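Local coordinates for protein terminase, large subunit (Bacillus phage spp1, PDB 2WBN) that cuts the viral genome with its metal-dependent nuclease domain, the part present here, and as a whole drives DNA into empty capsids using ATP, at residues R77-D82 and A152-P157. Residues are numbered along the deposited sequence; the frame is centred on the assembly and turned at random.
Sequences RIYAID and AIVIDP
Strands 77-82 and 152-155 run parallel, their axes approaching to 4.8 Å and only 15° off alignment. Three backbone hydrogen bonds of 2.9 to 3.1 Å join them: I78 N to A152 O, V154 N to I78 O and A80 N to V154 O. I78 thus gives its N-H and its carbonyl to the two residues flanking its partner I153, as parallel pairing requires. Beyond A80 the strands part, and a water takes over, donating to A80 O and accepting from D156 N, which keeps both polar groups satisfied where direct pairing ends.

R77, Y79, A152 and V154 share one face. V154, branched at CB, suits an extended strand and packs against Y79, its CB 3.7 Å from the ring atom CD2. With CG anti to its carbonyl carbon (chi1 -65°), Y79 lays the ring alongside this valine. The methyl of A152 packs against the extended chain of R77, its CB 3.8 Å from R77 CG; a small residue suits a place that a long side chain crosses. On the other face I78 and I153 lie side by side, CG1 to CG1 3.9 Å, branched aliphatic chains suited to a buried sheet face, and A80 is short enough to sit near I155 CG2 without crowding it.

This parallel pair belongs to the mixed central sheet of the RNase H-like nuclease domain, away from its metal site. Strand 152-155 lies between 33-35 and 77-86; beyond 77-86 comes the antiparallel strand 64-72, its W69 touching I78, A80 and I153. Helix 161-169 covers A80 and I155 through I163, while F48 meets Y79 on the opposite face.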
ATOM      1  N   ARG A  77      -4.500   3.034  13.993  1.00 45.54           N
ATOM      2  CA  ARG A  77      -5.138   3.465  12.756  1.00 46.07           C
ATOM      3  C   ARG A  77      -4.135   3.805  11.697  1.00 45.63           C
ATOM      4  O   ARG A  77      -3.033   4.283  11.991  1.00 45.76           O
ATOM      5  CB  ARG A  77      -5.958   4.726  12.955  1.00 46.09           C
ATOM      6  CG  ARG A  77      -7.110   4.592  13.862  1.00 48.96           C
ATOM      7  CD  ARG A  77      -7.877   5.899  13.812  1.00 51.90           C
ATOM      8  NE  ARG A  77      -8.853   5.984  14.869  1.00 54.04           N
ATOM      9  CZ  ARG A  77      -9.459   7.108  15.238  1.00 55.55           C
ATOM     10  NH1 ARG A  77      -9.192   8.274  14.637  1.00 55.27           N
ATOM     11  NH2 ARG A  77     -10.327   7.064  16.223  1.00 57.09           N
ATOM     12  N   ILE A  78      -4.549   3.611  10.456  1.00 45.59           N
ATOM     13  CA  ILE A  78      -3.772   4.079   9.323  1.00 45.10           C
ATOM     14  C   ILE A  78      -4.660   4.954   8.451  1.00 44.90           C
ATOM     15  O   ILE A  78      -5.869   4.745   8.389  1.00 45.12           O
ATOM     16  CB  ILE A  78      -3.135   2.926   8.529  1.00 45.56           C
ATOM     17  CG1 ILE A  78      -4.171   2.012   7.866  1.00 45.03           C
ATOM     18  CG2 ILE A  78      -2.169   2.124   9.427  1.00 45.80           C
ATOM     19  CD1 ILE A  78      -3.518   0.966   6.915  1.00 44.61           C
ATOM     20  N   TYR A  79      -4.054   5.946   7.814  1.00 44.15           N
ATOM     21  CA  TYR A  79      -4.758   6.925   7.005  1.00 44.76           C
ATOM     22  C   TYR A  79      -4.095   6.988   5.638  1.00 44.85           C
ATOM     23  O   TYR A  79      -2.906   7.258   5.577  1.00 45.39           O
ATOM     24  CB  TYR A  79      -4.615   8.312   7.623  1.00 44.67           C
ATOM     25  CG  TYR A  79      -5.236   8.528   8.971  1.00 46.22           C
ATOM     26  CD1 TYR A  79      -4.549   8.201  10.135  1.00 45.38           C
ATOM     27  CD2 TYR A  79      -6.498   9.111   9.086  1.00 44.65           C
ATOM     28  CE1 TYR A  79      -5.107   8.436  11.367  1.00 48.07           C
ATOM     29  CE2 TYR A  79      -7.059   9.349  10.319  1.00 48.29           C
ATOM     30  CZ  TYR A  79      -6.362   9.002  11.448  1.00 46.86           C
ATOM     31  OH  TYR A  79      -6.914   9.239  12.656  1.00 47.50           O
ATOM     32  N   ALA A  80      -4.859   6.750   4.564  1.00 44.97           N
ATOM     33  CA  ALA A  80      -4.335   6.821   3.195  1.00 45.06           C
ATOM     34  C   ALA A  80      -4.167   8.267   2.764  1.00 44.98           C
ATOM     35  O   ALA A  80      -5.113   9.060   2.830  1.00 45.89           O
ATOM     36  CB  ALA A  80      -5.240   6.049   2.219  1.00 44.20           C
ATOM     37  N   ILE A  81      -2.953   8.612   2.333  1.00 45.48           N
ATOM     38  CA  ILE A  81      -2.622   9.990   1.966  1.00 45.88           C
ATOM     39  C   ILE A  81      -2.617  10.157   0.454  1.00 45.35           C
ATOM     40  O   ILE A  81      -3.219  11.089  -0.083  1.00 44.81           O
ATOM     41  CB  ILE A  81      -1.237  10.414   2.533  1.00 46.17           C
ATOM     42  CG1 ILE A  81      -1.244  10.343   4.064  1.00 47.89           C
ATOM     43  CG2 ILE A  81      -0.872  11.816   2.044  1.00 47.08           C
ATOM     44  CD1 ILE A  81       0.102  10.709   4.740  1.00 48.29           C
ATOM     45  N   ASP A  82      -1.928   9.250  -0.234  1.00 45.08           N
ATOM     46  CA  ASP A  82      -1.815   9.351  -1.664  1.00 45.03           C
ATOM     47  C   ASP A  82      -1.480   7.989  -2.281  1.00 45.27           C
ATOM     48  O   ASP A  82      -1.207   7.022  -1.575  1.00 45.19           O
ATOM     49  CB  ASP A  82      -0.756  10.397  -2.004  1.00 45.15           C
ATOM     50  CG  ASP A  82      -1.031  11.134  -3.304  1.00 45.59           C
ATOM     51  OD1 ASP A  82      -1.926  10.726  -4.075  1.00 47.96           O
ATOM     52  OD2 ASP A  82      -0.332  12.139  -3.561  1.00 47.19           O
ATOM     53  N   ALA A 152      -8.844   1.035  12.801  1.00 44.67           N
ATOM     54  CA  ALA A 152      -9.457   1.663  11.641  1.00 44.06           C
ATOM     55  C   ALA A 152      -8.468   1.816  10.490  1.00 43.72           C
ATOM     56  O   ALA A 152      -7.305   2.182  10.711  1.00 43.95           O
ATOM     57  CB  ALA A 152     -10.028   3.032  12.040  1.00 44.07           C
ATOM     58  N   ILE A 153      -8.940   1.534   9.276  1.00 42.41           N
ATOM     59  CA  ILE A 153      -8.228   1.896   8.044  1.00 42.83           C
ATOM     60  C   ILE A 153      -9.043   2.985   7.373  1.00 42.29           C
ATOM     61  O   ILE A 153     -10.158   2.724   6.913  1.00 42.33           O
ATOM     62  CB  ILE A 153      -8.100   0.707   7.096  1.00 41.80           C
ATOM     63  CG1 ILE A 153      -7.290  -0.408   7.758  1.00 42.39           C
ATOM     64  CG2 ILE A 153      -7.456   1.133   5.738  1.00 42.46           C
ATOM     65  CD1 ILE A 153      -7.298  -1.717   6.969  1.00 41.74           C
ATOM     66  N   VAL A 154      -8.475   4.190   7.315  1.00 42.61           N
ATOM     67  CA  VAL A 154      -9.209   5.408   6.978  1.00 42.50           C
ATOM     68  C   VAL A 154      -8.797   5.843   5.595  1.00 42.90           C
ATOM     69  O   VAL A 154      -7.614   6.128   5.343  1.00 44.06           O
ATOM     70  CB  VAL A 154      -8.954   6.559   7.982  1.00 42.34           C
ATOM     71  CG1 VAL A 154      -9.828   7.761   7.657  1.00 41.88           C
ATOM     72  CG2 VAL A 154      -9.206   6.098   9.413  1.00 43.77           C
ATOM     73  N   ILE A 155      -9.774   5.893   4.701  1.00 42.83           N
ATOM     74  CA  ILE A 155      -9.536   6.133   3.292  1.00 43.76           C
ATOM     75  C   ILE A 155     -10.532   7.146   2.759  1.00 43.81           C
ATOM     76  O   ILE A 155     -11.754   6.988   2.904  1.00 44.28           O
ATOM     77  CB  ILE A 155      -9.661   4.835   2.441  1.00 43.27           C
ATOM     78  CG1 ILE A 155      -8.850   3.674   3.035  1.00 43.89           C
ATOM     79  CG2 ILE A 155      -9.204   5.101   0.957  1.00 45.14           C
ATOM     80  CD1 ILE A 155      -9.271   2.309   2.471  1.00 42.12           C
ATOM     81  N   ASP A 156      -9.999   8.161   2.101  1.00 44.34           N
ATOM     82  CA  ASP A 156     -10.790   9.183   1.448  1.00 44.42           C
ATOM     83  C   ASP A 156     -10.729   8.925  -0.062  1.00 44.78           C
ATOM     84  O   ASP A 156      -9.658   9.115  -0.686  1.00 45.48           O
ATOM     85  CB  ASP A 156     -10.168  10.524   1.782  1.00 44.64           C
ATOM     86  CG  ASP A 156     -11.006  11.713   1.352  1.00 45.34           C
ATOM     87  OD1 ASP A 156     -11.837  11.600   0.413  1.00 48.12           O
ATOM     88  OD2 ASP A 156     -10.786  12.792   1.961  1.00 45.29           O
ATOM     89  N   PRO A 157     -11.851   8.491  -0.663  1.00 45.16           N
ATOM     90  CA  PRO A 157     -11.831   8.220  -2.089  1.00 45.21           C
ATOM     91  C   PRO A 157     -11.497   9.430  -2.956  1.00 45.29           C
ATOM     92  O   PRO A 157     -11.161   9.275  -4.107  1.00 44.85           O
ATOM     93  CB  PRO A 157     -13.246   7.722  -2.380  1.00 44.95           C
ATOM     94  CG  PRO A 157     -13.782   7.315  -1.116  1.00 46.90           C
ATOM     95  CD  PRO A 157     -13.190   8.246  -0.100  1.00 45.07           C
TER
HETATM   96  O   HOH W   1      -7.366   8.710   1.236  1.00 46.89           O